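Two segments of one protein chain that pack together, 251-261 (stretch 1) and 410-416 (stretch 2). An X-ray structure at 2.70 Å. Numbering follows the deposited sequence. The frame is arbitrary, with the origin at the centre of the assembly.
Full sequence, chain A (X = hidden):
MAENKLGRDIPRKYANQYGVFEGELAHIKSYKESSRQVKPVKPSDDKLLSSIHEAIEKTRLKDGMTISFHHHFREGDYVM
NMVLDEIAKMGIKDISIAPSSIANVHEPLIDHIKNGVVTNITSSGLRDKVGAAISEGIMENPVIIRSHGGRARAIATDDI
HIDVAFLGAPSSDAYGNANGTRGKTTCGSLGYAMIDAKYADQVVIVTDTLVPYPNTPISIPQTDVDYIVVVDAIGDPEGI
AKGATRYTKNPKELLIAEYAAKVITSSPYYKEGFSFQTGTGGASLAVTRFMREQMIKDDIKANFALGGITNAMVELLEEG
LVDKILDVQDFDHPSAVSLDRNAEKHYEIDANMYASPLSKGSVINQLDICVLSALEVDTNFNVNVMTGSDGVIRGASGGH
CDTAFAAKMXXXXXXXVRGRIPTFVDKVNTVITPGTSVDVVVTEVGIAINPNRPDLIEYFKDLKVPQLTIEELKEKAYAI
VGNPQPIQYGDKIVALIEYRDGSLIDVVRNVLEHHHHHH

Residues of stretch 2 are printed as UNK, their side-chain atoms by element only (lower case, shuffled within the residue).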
ATOM      1  N   PRO A 251     -29.565 -32.166  -7.651  1.00 32.06           N
ATOM      2  CA  PRO A 251     -28.895 -33.414  -7.266  1.00 31.57           C
ATOM      3  C   PRO A 251     -27.643 -33.742  -8.072  1.00 30.99           C
ATOM      4  O   PRO A 251     -26.645 -34.199  -7.515  1.00 30.72           O
ATOM      5  CB  PRO A 251     -29.988 -34.459  -7.436  1.00 31.92           C
ATOM      6  CG  PRO A 251     -30.798 -33.899  -8.571  1.00 33.33           C
ATOM      7  CD  PRO A 251     -30.900 -32.437  -8.207  1.00 32.31           C
ATOM      8  N   LYS A 252     -27.686 -33.507  -9.379  1.00 30.14           N
ATOM      9  CA  LYS A 252     -26.530 -33.795 -10.210  1.00 29.50           C
ATOM     10  C   LYS A 252     -25.354 -32.939  -9.742  1.00 29.31           C
ATOM     11  O   LYS A 252     -24.244 -33.438  -9.545  1.00 28.31           O
ATOM     12  CB  LYS A 252     -26.857 -33.533 -11.682  1.00 30.04           C
ATOM     13  CG  LYS A 252     -25.700 -33.730 -12.649  1.00 31.48           C
ATOM     14  CD  LYS A 252     -26.148 -33.532 -14.091  1.00 33.65           C
ATOM     15  CE  LYS A 252     -26.490 -34.855 -14.759  1.00 37.30           C
ATOM     16  NZ  LYS A 252     -27.492 -35.682 -14.017  1.00 38.76           N
ATOM     17  N   GLU A 253     -25.596 -31.650  -9.540  1.00 29.21           N
ATOM     18  CA  GLU A 253     -24.531 -30.773  -9.086  1.00 28.90           C
ATOM     19  C   GLU A 253     -24.016 -31.190  -7.711  1.00 27.87           C
ATOM     20  O   GLU A 253     -22.802 -31.258  -7.495  1.00 28.19           O
ATOM     21  CB  GLU A 253     -25.015 -29.321  -9.072  1.00 30.74           C
ATOM     22  CG  GLU A 253     -25.030 -28.692 -10.460  1.00 35.05           C
ATOM     23  CD  GLU A 253     -25.688 -27.322 -10.490  1.00 37.75           C
ATOM     24  OE1 GLU A 253     -25.610 -26.640 -11.541  1.00 38.32           O
ATOM     25  OE2 GLU A 253     -26.290 -26.935  -9.462  1.00 39.00           O
ATOM     26  N   LEU A 254     -24.931 -31.489  -6.790  1.00 26.10           N
ATOM     27  CA  LEU A 254     -24.544 -31.911  -5.440  1.00 24.05           C
ATOM     28  C   LEU A 254     -23.661 -33.163  -5.446  1.00 23.34           C
ATOM     29  O   LEU A 254     -22.789 -33.330  -4.587  1.00 23.97           O
ATOM     30  CB  LEU A 254     -25.782 -32.168  -4.571  1.00 22.79           C
ATOM     31  CG  LEU A 254     -26.463 -30.946  -3.976  1.00 20.73           C
ATOM     32  CD1 LEU A 254     -27.708 -31.363  -3.240  1.00 21.80           C
ATOM     33  CD2 LEU A 254     -25.491 -30.246  -3.051  1.00 21.64           C
ATOM     34  N   LEU A 255     -23.890 -34.045  -6.407  1.00 21.28           N
ATOM     35  CA  LEU A 255     -23.093 -35.252  -6.511  1.00 19.81           C
ATOM     36  C   LEU A 255     -21.699 -34.847  -6.958  1.00 19.41           C
ATOM     37  O   LEU A 255     -20.697 -35.332  -6.436  1.00 19.17           O
ATOM     38  CB  LEU A 255     -23.697 -36.198  -7.542  1.00 20.52           C
ATOM     39  CG  LEU A 255     -23.070 -37.586  -7.676  1.00 19.05           C
ATOM     40  CD1 LEU A 255     -23.596 -38.469  -6.576  1.00 18.95           C
ATOM     41  CD2 LEU A 255     -23.426 -38.181  -9.024  1.00 18.11           C
ATOM     42  N   ILE A 256     -21.645 -33.948  -7.934  1.00 18.56           N
ATOM     43  CA  ILE A 256     -20.370 -33.481  -8.448  1.00 18.28           C
ATOM     44  C   ILE A 256     -19.620 -32.805  -7.311  1.00 18.59           C
ATOM     45  O   ILE A 256     -18.431 -33.056  -7.108  1.00 18.84           O
ATOM     46  CB  ILE A 256     -20.560 -32.500  -9.644  1.00 16.86           C
ATOM     47  CG1 ILE A 256     -21.221 -33.242 -10.813  1.00 15.19           C
ATOM     48  CG2 ILE A 256     -19.215 -31.946 -10.096  1.00 14.81           C
ATOM     49  CD1 ILE A 256     -21.541 -32.393 -11.998  1.00 12.37           C
ATOM     50  N   ALA A 257     -20.315 -31.962  -6.557  1.00 18.71           N
ATOM     51  CA  ALA A 257     -19.694 -31.282  -5.430  1.00 18.34           C
ATOM     52  C   ALA A 257     -19.133 -32.302  -4.459  1.00 18.05           C
ATOM     53  O   ALA A 257     -17.980 -32.197  -4.050  1.00 17.20           O
ATOM     54  CB  ALA A 257     -20.713 -30.407  -4.718  1.00 19.29           C
ATOM     55  N   GLU A 258     -19.949 -33.291  -4.102  1.00 18.82           N
ATOM     56  CA  GLU A 258     -19.513 -34.311  -3.156  1.00 20.13           C
ATOM     57  C   GLU A 258     -18.294 -35.083  -3.636  1.00 19.46           C
ATOM     58  O   GLU A 258     -17.376 -35.330  -2.854  1.00 19.51           O
ATOM     59  CB  GLU A 258     -20.651 -35.278  -2.819  1.00 21.23           C
ATOM     60  CG  GLU A 258     -20.211 -36.389  -1.879  1.00 25.18           C
ATOM     61  CD  GLU A 258     -21.333 -36.966  -1.021  1.00 29.07           C
ATOM     62  OE1 GLU A 258     -22.408 -37.309  -1.585  1.00 30.37           O
ATOM     63  OE2 GLU A 258     -21.125 -37.092   0.220  1.00 28.92           O
ATOM     64  N   TYR A 259     -18.283 -35.465  -4.911  1.00 18.71           N
ATOM     65  CA  TYR A 259     -17.135 -36.183  -5.450  1.00 17.60           C
ATOM     66  C   TYR A 259     -15.911 -35.266  -5.345  1.00 17.06           C
ATOM     67  O   TYR A 259     -14.818 -35.712  -4.987  1.00 17.88           O
ATOM     68  CB  TYR A 259     -17.361 -36.583  -6.918  1.00 17.60           C
ATOM     69  CG  TYR A 259     -18.163 -37.861  -7.146  1.00 18.56           C
ATOM     70  CD1 TYR A 259     -18.146 -38.909  -6.219  1.00 19.23           C
ATOM     71  CD2 TYR A 259     -18.894 -38.048  -8.326  1.00 19.06           C
ATOM     72  CE1 TYR A 259     -18.835 -40.103  -6.464  1.00 18.26           C
ATOM     73  CE2 TYR A 259     -19.582 -39.234  -8.579  1.00 17.36           C
ATOM     74  CZ  TYR A 259     -19.550 -40.253  -7.651  1.00 18.77           C
ATOM     75  OH  TYR A 259     -20.254 -41.415  -7.912  1.00 19.69           O
ATOM     76  N   ALA A 260     -16.103 -33.983  -5.642  1.00 14.35           N
ATOM     77  CA  ALA A 260     -15.014 -33.017  -5.566  1.00 12.14           C
ATOM     78  C   ALA A 260     -14.423 -32.949  -4.157  1.00 10.26           C
ATOM     79  O   ALA A 260     -13.203 -32.970  -3.981  1.00  8.97           O
ATOM     80  CB  ALA A 260     -15.506 -31.644  -5.996  1.00 12.44           C
ATOM     81  N   ALA A 261     -15.289 -32.869  -3.153  1.00  8.44           N
ATOM     82  CA  ALA A 261     -14.827 -32.807  -1.769  1.00  6.86           C
ATOM     83  C   ALA A 261     -14.059 -34.065  -1.360  1.00  6.92           C
ATOM     84  O   ALA A 261     -13.084 -33.977  -0.609  1.00  4.25           O
ATOM     85  CB  ALA A 261     -15.999 -32.586  -0.836  1.00  6.15           C
ATOM     86  N   UNK A 410      -5.224 -28.641  -8.820  1.00 16.87           N
ATOM     87  CA  UNK A 410      -6.340 -27.984  -9.477  1.00 17.34           C
ATOM     88  C   UNK A 410      -7.480 -28.923  -9.825  1.00 16.66           C
ATOM     89  O   UNK A 410      -7.281 -29.933 -10.501  1.00 15.54           O
ATOM     90  c   UNK A 410      -5.858 -27.296 -10.752  1.00 18.04           C
ATOM     91  o   UNK A 410      -5.185 -26.094 -10.443  1.00 22.15           O
ATOM     92  N   UNK A 411      -8.680 -28.583  -9.363  1.00 16.34           N
ATOM     93  CA  UNK A 411      -9.857 -29.384  -9.666  1.00 14.99           C
ATOM     94  C   UNK A 411     -10.765 -28.613 -10.597  1.00 15.31           C
ATOM     95  O   UNK A 411     -11.072 -27.450 -10.354  1.00 16.11           O
ATOM     96  c   UNK A 411     -10.639 -29.726  -8.402  1.00 14.20           C
ATOM     97  c   UNK A 411     -11.373 -31.383  -6.691  1.00 13.91           C
ATOM     98  c   UNK A 411      -8.974 -31.265  -7.417  1.00 16.62           C
ATOM     99  c   UNK A 411     -10.429 -31.131  -7.856  1.00 14.71           C
ATOM    100  N   UNK A 412     -11.177 -29.254 -11.681  1.00 15.21           N
ATOM    101  CA  UNK A 412     -12.097 -28.627 -12.618  1.00 14.83           C
ATOM    102  C   UNK A 412     -13.342 -29.517 -12.626  1.00 15.21           C
ATOM    103  O   UNK A 412     -13.356 -30.603 -13.221  1.00 13.65           O
ATOM    104  c   UNK A 412     -12.549 -28.044 -15.037  1.00 12.50           C
ATOM    105  c   UNK A 412     -10.313 -27.562 -14.063  1.00 12.22           C
ATOM    106  c   UNK A 412     -11.495 -28.525 -14.058  1.00 14.30           C
ATOM    107  N   UNK A 413     -14.378 -29.071 -11.930  1.00 15.62           N
ATOM    108  CA  UNK A 413     -15.606 -29.843 -11.873  1.00 16.54           C
ATOM    109  C   UNK A 413     -16.669 -29.231 -12.760  1.00 17.00           C
ATOM    110  O   UNK A 413     -16.757 -28.014 -12.890  1.00 18.05           O
ATOM    111  c   UNK A 413     -17.363 -28.675  -8.613  1.00 17.38           C
ATOM    112  c   UNK A 413     -16.145 -29.946 -10.425  1.00 17.01           C
ATOM    113  c   UNK A 413     -15.032 -30.377  -9.486  1.00 16.26           C
ATOM    114  c   UNK A 413     -16.704 -28.601  -9.964  1.00 16.54           C
ATOM    115  N   UNK A 414     -17.467 -30.092 -13.382  1.00 18.61           N
ATOM    116  CA  UNK A 414     -18.540 -29.659 -14.274  1.00 20.33           C
ATOM    117  C   UNK A 414     -19.372 -30.818 -14.834  1.00 20.59           C
ATOM    118  O   UNK A 414     -18.831 -31.859 -15.222  1.00 18.98           O
ATOM    119  o   UNK A 414     -19.020 -28.673 -16.393  1.00 19.85           O
ATOM    120  c   UNK A 414     -17.986 -28.861 -15.447  1.00 19.40           C
ATOM    121  N   UNK A 415     -20.702 -30.634 -14.911  1.00 21.10           N
ATOM    122  CA  UNK A 415     -21.559 -31.700 -15.432  1.00 21.89           C
ATOM    123  C   UNK A 415     -21.049 -32.216 -16.764  1.00 22.82           C
ATOM    124  O   UNK A 415     -20.393 -31.499 -17.517  1.00 22.67           O
ATOM    125  c   UNK A 415     -21.458 -29.379 -14.788  1.00 21.04           C
ATOM    126  c   UNK A 415     -22.925 -31.036 -15.535  1.00 20.58           C
ATOM    127  c   UNK A 415     -22.584 -29.607 -15.750  1.00 22.20           C
ATOM    128  N   UNK A 416     -21.334 -33.481 -17.028  1.00 23.82           N
ATOM    129  CA  UNK A 416     -20.914 -34.132 -18.247  1.00 24.02           C
ATOM    130  C   UNK A 416     -21.489 -33.409 -19.457  1.00 24.67           C
ATOM    131  O   UNK A 416     -20.819 -33.245 -20.474  1.00 24.35           O
ATOM    132  c   UNK A 416     -20.630 -36.566 -19.098  1.00 25.29           C
ATOM    133  c   UNK A 416     -21.387 -35.578 -18.220  1.00 24.27           C
ATOM    134  c   UNK A 416     -21.234 -37.956 -18.922  1.00 23.85           C
ATOM    135  c   UNK A 416     -19.155 -36.571 -18.714  1.00 25.08           C
TER

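Position 410 lies in a strand already under way and has a side chain of one carbon and one oxygen. It is out of reach of the helix, so the helix places no demand on it. A lone oxygen on the first carbon, with no second branch, is serine. Ser410 is buried, yet its hydroxyl is hydrogen-bonded elsewhere in the structure.

Position 411 carries four carbons, forked at the second, and its CA-to-CB bond points toward the helix. One tip of the fork lies 3.6 Å from Ala260 O, and the same tip is 4.2 Å from Ala260 CB. Four carbons with the fork one step beyond CB make leucine, and the touching tip is CD2 of Leu411. Its chi1 of -101° sits between wells. A methyl carbon is no conventional hydrogen-bond donor, so its approach to the carbonyl oxygen is van der Waals packing.

At position 412 the side chain is three carbons, one carrying the other two. Branching at CB with no further extension identifies valine. Along a strand successive residues face opposite sides, and Val412 is out of reach of the helix.

Position 413 returns toward the helix with four carbons, forked at the first, one arm two carbons long. CB lies 3.7 Å from Ile256 CG2, and the short arm lies 3.7 Å from Ala260 CB. A fork at CB with unequal arms is isoleucine; the short arm is CG2 of Ile413. The backbones come nearest here, with the CA atoms of Ile256 and Ile413 6.9 Å apart, and the methyl of Ala260, one helical turn further on, packs against CG2 of Ile413.

Position 414 has one carbon and one oxygen, and its CA-to-CB bond points away. What meets the helix is backbone: Ile256 CD1 lies 3.9 Å from the C atom of 414. The residue is serine, and Ser414 OG makes a weak 3.3 Å hydrogen bond to O of 415.

Position 415 has three carbons closing a ring onto the backbone N. Ile256 CD1 reaches 3.5 Å from CA of 415 and 4.0 Å from CB of 415, while Lys252 CD passes 4.3 Å from that same CB. The closed ring can only be proline. The aliphatic part of the lysine thus lies against the ring of Pro415 at the more exposed end of the contact.

Position 416 again has four carbons, forked at the second, and its side chain makes no contact with the helix. It is leucine; Leu416 is buried, but not by this helix.

The rules are compact. Lys252, Ile256 and Ala260, spaced four apart, form one stripe on a helix that runs nearly antiparallel to the strand, at 166° with 9.7 Å between axes. The strand answers with alternate residues, Leu411 and Ile413, and the chain beyond it adds Pro415. Ile256 spans the middle, touching Ile413, Ser414 and Pro415. No hydrogen bond crosses the 304 Å² interface, which rests on apolar shape, with small Ala260 set where two branched side chains converge.

Stretch 2, residues 410-416: SLVISPL
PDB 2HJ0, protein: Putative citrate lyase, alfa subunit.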